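Local coordinates for penicillin binding protein 2X (Streptococcus thermophilus, PDB 5U47) that probably cross-links the peptides of adjacent glycan strands in septal peptidoglycan as a transpeptidase of the division machinery, and is a target of beta-lactams, at residues A[469-472]-A[473-476]. The protein carries 1 engineered substitution. Sequence-based numbering, arbitrary orientation.
Sequences TRNY and MISV. With ACT (acetate ion), chain D.
Thr469 and Met473 meet one turn apart on helix 463-478, where the methyl CG2 of Thr469 lies 4.0 Å from SD of Met473. CG of Met473 stands anti to its own carbonyl carbon (chi1 -74°), which carries it back along the helix to 3.3 Å from Thr469 O; the chain then bends at the thioether. Elsewhere on the helix, CD1 of Ile474 lies in van der Waals contact, 3.7 Å from OD1 of Asn471; with CG anti to the backbone N (chi1 -179°), the Asn471 amide comes forward to the isoleucine. The ring of Tyr472 makes an edge-to-face (T-shaped) contact with Phe311.

The backbone bonds change character along the segment. Met473 N bonds to Thr469 O at 3.0 Å in a regular i to i+4 link. One residue on, Ile474 N bonds to Asn471 O at 3.1 Å, approaching from above the carbonyl plane, and only weakly to Arg470 O, which also accepts a bond from Thr503 OG1. Ser475 N makes a weak bond to Tyr472 O, also three residues back, a 3-10-like i to i+3 pattern.

Among the polar side chains, Ser475 OG donates to an acetate oxygen at 2.7 Å, a probable crystallisation ion also held by Thr478.

The side chain of Met473 touches Val299 of helix 297-308 and Lys505 of strand 503-510, beside what is probably the SxxK active site of the penicillin-binding transpeptidase fold.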
loop_
_atom_site.group_PDB
_atom_site.type_symbol
_atom_site.label_atom_id
_atom_site.label_comp_id
_atom_site.label_asym_id
_atom_site.label_seq_id
_atom_site.Cartn_x
_atom_site.Cartn_y
_atom_site.Cartn_z
ATOM N N THR A 469 -8.612 -15.107 21.816
ATOM C CA THR A 469 -7.426 -15.336 21.002
ATOM C C THR A 469 -6.316 -14.356 21.419
ATOM O O THR A 469 -5.177 -14.778 21.641
ATOM C CB THR A 469 -7.726 -15.205 19.490
ATOM O OG1 THR A 469 -8.680 -16.199 19.107
ATOM C CG2 THR A 469 -6.469 -15.406 18.664
ATOM N N ARG A 470 -6.669 -13.075 21.590
ATOM C CA ARG A 470 -5.684 -12.060 22.001
ATOM C C ARG A 470 -5.102 -12.361 23.377
ATOM O O ARG A 470 -3.906 -12.189 23.593
ATOM C CB ARG A 470 -6.267 -10.648 21.980
ATOM C CG ARG A 470 -6.547 -10.095 20.575
ATOM C CD ARG A 470 -6.772 -8.584 20.587
ATOM N NE ARG A 470 -7.762 -8.165 21.585
ATOM C CZ ARG A 470 -9.089 -8.226 21.438
ATOM N NH1 ARG A 470 -9.656 -8.707 20.327
ATOM N NH2 ARG A 470 -9.871 -7.822 22.430
ATOM N N ASN A 471 -5.941 -12.825 24.295
ATOM C CA ASN A 471 -5.461 -13.181 25.626
ATOM C C ASN A 471 -4.511 -14.397 25.565
ATOM O O ASN A 471 -3.460 -14.378 26.197
ATOM C CB ASN A 471 -6.608 -13.420 26.594
ATOM C CG ASN A 471 -6.108 -13.759 27.988
ATOM O OD1 ASN A 471 -5.326 -13.007 28.572
ATOM N ND2 ASN A 471 -6.529 -14.901 28.511
ATOM N N TYR A 472 -4.852 -15.430 24.796
ATOM C CA TYR A 472 -3.942 -16.584 24.658
ATOM C C TYR A 472 -2.604 -16.145 24.061
ATOM O O TYR A 472 -1.553 -16.666 24.427
ATOM C CB TYR A 472 -4.552 -17.723 23.819
ATOM C CG TYR A 472 -5.719 -18.422 24.485
ATOM C CD1 TYR A 472 -5.558 -19.064 25.704
ATOM C CD2 TYR A 472 -6.968 -18.488 23.877
ATOM C CE1 TYR A 472 -6.617 -19.718 26.326
ATOM C CE2 TYR A 472 -8.027 -19.133 24.491
ATOM C CZ TYR A 472 -7.841 -19.747 25.711
ATOM O OH TYR A 472 -8.887 -20.392 26.317
ATOM N N MET A 473 -2.651 -15.164 23.167
ATOM C CA MET A 473 -1.433 -14.618 22.534
ATOM C C MET A 473 -0.498 -13.861 23.494
ATOM O O MET A 473 0.674 -13.648 23.169
ATOM C CB MET A 473 -1.803 -13.736 21.333
ATOM C CG MET A 473 -2.269 -14.520 20.119
ATOM S SD MET A 473 -2.996 -13.486 18.824
ATOM C CE MET A 473 -1.542 -12.698 18.145
ATOM N N ILE A 474 -0.990 -13.437 24.657
ATOM C CA ILE A 474 -0.119 -12.794 25.652
ATOM C C ILE A 474 0.919 -13.819 26.138
ATOM O O ILE A 474 2.116 -13.505 26.292
ATOM C CB ILE A 474 -0.914 -12.249 26.866
ATOM C CG1 ILE A 474 -1.800 -11.059 26.453
ATOM C CG2 ILE A 474 0.024 -11.844 28.005
ATOM C CD1 ILE A 474 -2.743 -10.588 27.539
ATOM N N SER A 475 0.456 -15.047 26.362
ATOM C CA SER A 475 1.325 -16.120 26.865
ATOM C C SER A 475 2.450 -16.500 25.924
ATOM O O SER A 475 3.483 -16.990 26.369
ATOM C CB SER A 475 0.515 -17.359 27.267
ATOM O OG SER A 475 -0.368 -17.033 28.318
ATOM N N VAL A 476 2.264 -16.293 24.627
ATOM C CA VAL A 476 3.349 -16.545 23.688
ATOM C C VAL A 476 4.578 -15.751 24.151
ATOM O O VAL A 476 5.709 -16.211 24.027
ATOM C CB VAL A 476 2.963 -16.106 22.258
ATOM C CG1 VAL A 476 4.167 -16.191 21.331
ATOM C CG2 VAL A 476 1.817 -16.957 21.734
HETATM C C ACT D . 1.865 -17.213 31.448
HETATM O O ACT D . 0.933 -17.294 30.622
HETATM O OXT ACT D . 2.486 -16.142 31.635
HETATM C CH3 ACT D . 2.235 -18.434 32.245
#